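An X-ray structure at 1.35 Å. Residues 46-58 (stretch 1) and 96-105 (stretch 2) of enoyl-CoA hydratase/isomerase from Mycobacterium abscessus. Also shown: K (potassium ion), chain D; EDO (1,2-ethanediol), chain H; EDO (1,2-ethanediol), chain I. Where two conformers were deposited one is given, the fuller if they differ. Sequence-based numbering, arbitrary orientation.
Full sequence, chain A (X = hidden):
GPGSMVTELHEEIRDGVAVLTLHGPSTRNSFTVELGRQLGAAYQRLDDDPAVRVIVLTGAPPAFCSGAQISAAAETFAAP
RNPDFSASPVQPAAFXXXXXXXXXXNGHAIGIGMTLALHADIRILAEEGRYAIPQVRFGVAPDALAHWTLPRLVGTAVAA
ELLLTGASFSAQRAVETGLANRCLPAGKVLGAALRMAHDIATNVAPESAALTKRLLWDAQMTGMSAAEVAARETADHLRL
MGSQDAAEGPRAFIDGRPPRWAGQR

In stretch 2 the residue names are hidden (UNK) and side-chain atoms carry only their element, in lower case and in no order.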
# COMPACT_ATOMS: atom_id res chain seq x y z
N LEU A 46 -7.31 -27.03 -10.93
CA LEU A 46 -6.15 -26.55 -11.68
C LEU A 46 -4.96 -26.35 -10.76
O LEU A 46 -3.82 -26.61 -11.15
CB LEU A 46 -6.49 -25.27 -12.46
CG LEU A 46 -7.53 -25.45 -13.58
CD1 LEU A 46 -7.94 -24.09 -14.11
CD2 LEU A 46 -6.99 -26.34 -14.70
N ASP A 47 -5.21 -25.90 -9.53
CA ASP A 47 -4.13 -25.77 -8.56
C ASP A 47 -3.49 -27.13 -8.29
O ASP A 47 -2.25 -27.24 -8.22
CB ASP A 47 -4.61 -25.13 -7.25
CG ASP A 47 -3.47 -24.59 -6.41
OD1 ASP A 47 -2.46 -24.12 -6.98
OD2 ASP A 47 -3.60 -24.60 -5.18
N ASP A 48 -4.32 -28.16 -8.17
CA ASP A 48 -3.85 -29.51 -7.87
C ASP A 48 -3.15 -30.19 -9.05
O ASP A 48 -2.38 -31.12 -8.83
CB ASP A 48 -5.02 -30.36 -7.38
CG ASP A 48 -5.52 -29.92 -6.02
OD1 ASP A 48 -4.77 -29.22 -5.31
OD2 ASP A 48 -6.67 -30.28 -5.68
N ASP A 49 -3.41 -29.74 -10.27
CA ASP A 49 -2.85 -30.35 -11.49
C ASP A 49 -1.39 -29.92 -11.63
O ASP A 49 -1.12 -28.73 -11.86
CB ASP A 49 -3.67 -29.87 -12.69
CG ASP A 49 -3.30 -30.57 -13.99
OD1 ASP A 49 -2.20 -31.14 -14.07
OD2 ASP A 49 -4.13 -30.51 -14.92
N PRO A 50 -0.42 -30.86 -11.50
CA PRO A 50 0.99 -30.48 -11.55
C PRO A 50 1.41 -29.91 -12.90
O PRO A 50 2.40 -29.17 -12.97
CB PRO A 50 1.72 -31.81 -11.29
CG PRO A 50 0.77 -32.84 -11.73
CD PRO A 50 -0.59 -32.32 -11.36
N ALA A 51 0.65 -30.23 -13.94
CA ALA A 51 0.95 -29.78 -15.29
C ALA A 51 0.58 -28.32 -15.52
O ALA A 51 1.00 -27.72 -16.51
CB ALA A 51 0.25 -30.66 -16.30
N VAL A 52 -0.22 -27.75 -14.62
CA VAL A 52 -0.67 -26.36 -14.77
C VAL A 52 0.23 -25.44 -13.95
O VAL A 52 0.25 -25.48 -12.70
CB VAL A 52 -2.15 -26.18 -14.38
CG1 VAL A 52 -2.54 -24.68 -14.42
CG2 VAL A 52 -3.08 -26.98 -15.32
N ARG A 53 1.00 -24.63 -14.66
CA ARG A 53 1.96 -23.69 -14.06
C ARG A 53 1.35 -22.33 -13.74
O ARG A 53 1.79 -21.67 -12.78
CB ARG A 53 3.18 -23.51 -14.97
CG ARG A 53 4.06 -24.78 -15.14
CD ARG A 53 4.69 -25.28 -13.83
NE ARG A 53 5.16 -24.14 -13.06
CZ ARG A 53 6.23 -23.41 -13.33
NH1 ARG A 53 7.13 -23.77 -14.26
NH2 ARG A 53 6.44 -22.33 -12.60
N VAL A 54 0.38 -21.91 -14.54
CA VAL A 54 -0.25 -20.58 -14.40
C VAL A 54 -1.68 -20.69 -14.87
O VAL A 54 -1.97 -21.43 -15.84
CB VAL A 54 0.46 -19.49 -15.28
CG1 VAL A 54 -0.15 -18.11 -15.06
CG2 VAL A 54 1.94 -19.45 -15.03
N ILE A 55 -2.56 -19.94 -14.21
CA ILE A 55 -3.95 -19.81 -14.61
C ILE A 55 -4.20 -18.38 -15.08
O ILE A 55 -3.85 -17.43 -14.38
CB ILE A 55 -4.90 -20.14 -13.43
CG1 ILE A 55 -4.68 -21.57 -12.94
CG2 ILE A 55 -6.36 -19.88 -13.81
CD1 ILE A 55 -5.14 -21.83 -11.50
N VAL A 56 -4.80 -18.24 -16.26
CA VAL A 56 -5.23 -16.93 -16.77
C VAL A 56 -6.74 -16.89 -16.77
O VAL A 56 -7.37 -17.79 -17.35
CB VAL A 56 -4.66 -16.66 -18.19
CG1 VAL A 56 -5.18 -15.33 -18.76
CG2 VAL A 56 -3.13 -16.66 -18.15
N LEU A 57 -7.32 -15.89 -16.12
CA LEU A 57 -8.77 -15.65 -16.10
C LEU A 57 -9.13 -14.49 -17.02
O LEU A 57 -8.54 -13.41 -16.94
CB LEU A 57 -9.22 -15.36 -14.67
CG LEU A 57 -10.73 -15.13 -14.48
CD1 LEU A 57 -11.57 -16.35 -14.84
CD2 LEU A 57 -10.96 -14.71 -13.02
N THR A 58 -10.10 -14.72 -17.91
CA THR A 58 -10.48 -13.71 -18.89
C THR A 58 -11.97 -13.81 -19.22
O THR A 58 -12.63 -14.74 -18.75
CB THR A 58 -9.57 -13.81 -20.15
OG1 THR A 58 -9.56 -12.57 -20.84
CG2 THR A 58 -9.99 -14.96 -21.07
N UNK A 96 -5.40 -17.95 -2.57
CA UNK A 96 -5.18 -19.09 -1.68
C UNK A 96 -4.42 -20.22 -2.38
O UNK A 96 -4.01 -21.19 -1.73
c UNK A 96 -6.52 -19.62 -1.14
c UNK A 96 -7.13 -18.65 -0.13
o UNK A 96 -8.90 -18.56 1.46
o UNK A 96 -9.35 -19.54 -0.42
c UNK A 96 -8.55 -18.97 0.33
N UNK A 97 -4.25 -20.11 -3.70
CA UNK A 97 -3.65 -21.20 -4.49
C UNK A 97 -2.13 -21.19 -4.47
O UNK A 97 -1.51 -20.16 -4.19
c UNK A 97 -5.61 -20.98 -6.21
c UNK A 97 -6.42 -22.08 -5.50
c UNK A 97 -5.87 -20.94 -7.71
c UNK A 97 -4.11 -21.09 -5.96
N UNK A 98 -1.52 -22.33 -4.79
CA UNK A 98 -0.07 -22.37 -5.03
C UNK A 98 0.27 -21.85 -6.43
O UNK A 98 1.39 -21.38 -6.67
c UNK A 98 -1.45 -27.10 -4.28
n UNK A 98 -0.22 -26.62 -4.38
c UNK A 98 0.46 -25.84 -3.35
c UNK A 98 0.44 -23.80 -4.84
n UNK A 98 -1.98 -27.79 -5.28
c UNK A 98 0.16 -24.35 -3.45
n UNK A 98 -2.16 -26.89 -3.18
N UNK A 99 -0.70 -21.88 -7.33
CA UNK A 99 -0.50 -21.55 -8.74
C UNK A 99 -0.76 -20.08 -8.99
O UNK A 99 -1.82 -19.58 -8.62
c UNK A 99 -1.46 -22.40 -9.61
o UNK A 99 -1.21 -23.79 -9.33
c UNK A 99 -1.30 -22.14 -11.11
N UNK A 100 0.17 -19.37 -9.67
CA UNK A 100 -0.07 -17.98 -10.04
C UNK A 100 -1.31 -17.81 -10.90
O UNK A 100 -1.61 -18.67 -11.76
c UNK A 100 1.19 -17.61 -10.84
c UNK A 100 1.55 -19.79 -9.98
c UNK A 100 2.27 -18.47 -10.23
N UNK A 101 -2.03 -16.71 -10.65
CA UNK A 101 -3.25 -16.39 -11.38
C UNK A 101 -3.12 -14.98 -11.94
O UNK A 101 -2.87 -14.03 -11.17
c UNK A 101 -4.69 -17.94 -9.99
c UNK A 101 -5.74 -16.02 -11.20
c UNK A 101 -4.49 -16.49 -10.46
N UNK A 102 -3.28 -14.84 -13.25
CA UNK A 102 -3.29 -13.56 -13.93
C UNK A 102 -4.68 -13.29 -14.47
O UNK A 102 -5.25 -14.14 -15.17
c UNK A 102 -2.30 -13.56 -15.12
c UNK A 102 -0.87 -13.88 -14.65
c UNK A 102 0.12 -14.17 -15.82
c UNK A 102 -2.36 -12.22 -15.89
N UNK A 103 -5.26 -12.13 -14.13
CA UNK A 103 -6.55 -11.71 -14.68
C UNK A 103 -6.30 -10.83 -15.89
O UNK A 103 -5.73 -9.71 -15.78
c UNK A 103 -7.38 -11.00 -13.62
N UNK A 104 -6.68 -11.36 -17.05
CA UNK A 104 -6.64 -10.63 -18.31
C UNK A 104 -8.00 -9.95 -18.46
O UNK A 104 -8.96 -10.53 -18.99
c UNK A 104 -6.35 -11.60 -19.48
N UNK A 105 -8.08 -8.75 -17.88
CA UNK A 105 -9.34 -8.01 -17.78
C UNK A 105 -9.53 -7.25 -19.10
O UNK A 105 -9.12 -6.10 -19.27
c UNK A 105 -9.37 -7.10 -16.54
c UNK A 105 -10.71 -6.44 -16.40
c UNK A 105 -9.07 -7.92 -15.26
K K D . -1.04 -26.39 -10.57
C1 EDO H . 2.86 -23.91 -8.75
O1 EDO H . 3.75 -22.81 -8.93
C2 EDO H . 2.37 -24.30 -10.14
O2 EDO H . 3.44 -24.92 -10.90
C1 EDO I . -6.47 -23.86 -2.01
O1 EDO I . -7.41 -24.72 -1.35
C2 EDO I . -5.14 -24.58 -2.19
O2 EDO I . -5.22 -25.48 -3.30
O HOH W 1 1.13 -27.35 -9.24

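Position 96 carries three side-chain carbons in a row, the third bearing two oxygens: a carboxylate on a two-carbon arm. Nothing on stretch 1 touches it, and its end leads away. It is Glu96.

At position 97 four carbons fork at the second, and CB points toward stretch 1. That CB lies 3.6 Å from CG of Asp47, and one fork tip is 4.0 Å from CD1 of Ile55. A fork at the second carbon means Leu97.

Position 98 has three carbons, a nitrogen, then a carbon carrying two more nitrogens, which is a guanidinium. One terminal nitrogen sits 3.1 Å from OD1 of Asp48, near the group's plane; OD2 of Asp47 lies over one face. This is Arg98. Its NH2 donates to Asp48 OD1 nearly straight, at 169°, within a salt bridge, whereas NH1 lies 3.4 Å from Asp47 OD2 in a salt bridge of charge alone, since no N-H points at that oxygen.

Position 99 shows one carbon carrying an oxygen and a carbon. The oxygen is 2.7 Å from OD1 of Asp47 and 2.9 Å from the potassium ion K, while the methyl packs 3.9 Å from CD1 of Ile55. One polar and one apolar branch identify Thr99. Its OG1 gives its proton to Asp47 OD1, leaving the oxygen free to face the metal.

At position 100 three carbons close a ring onto the backbone nitrogen; the ring carbon bonded to that nitrogen lies 3.4 Å from O of Arg53, and CB lies 4.5 Å from CG1 of Val54. A ring onto the backbone nitrogen makes it Pro100. The ring has no N-H to offer, but the carbonyl works: Ile55 N reaches Pro100 O at 2.9 Å and 174°, opening the ladder.

Position 101 has one carbon carrying two others, one of them 4.1 Å from CB of Ile55, on the same face of the sheet. It is Val101.

Position 102 has four carbons forked at the first, with one arm two carbons long; the tip of that arm meets CG1 of Val54 at 4.0 Å. This is Ile102, which uses both backbone groups: its N donates to Ile55 O (2.9 Å), and its O accepts from Leu57 N (2.9 Å).

Position 103 has a lone carbon, on the same face as the side chain of Leu57, its bridge partner: Ala103.

Position 104 also has one carbon, but on the other face, 4.0 Å from CG1 of Val56. It is Ala104; its N reaches Leu57 O at 2.8 Å, and its O accepts from Thr58 OG1 at 2.8 Å.

Position 105, one carbon bearing two more, points away and makes no contact with stretch 1. It is Val105.

The contact joins two modules. A parallel ladder sets the register, with Ile55 and Leu57 sharing one face with Val101 and Ala103, and Val56 sharing the other with Ile102. Before it, Asp47 receives the backbone N of Arg98 at OD2 (3.1 Å, 165°) and the Thr99 hydroxyl at OD1. Potassium then ties Thr99 OG1 to the carbonyls of Leu46, Asp47, Asp49 and Val52, joining helix end and turn to the strand's approach.

Stretch 2, residues 96-105: ELRTPVIAAV
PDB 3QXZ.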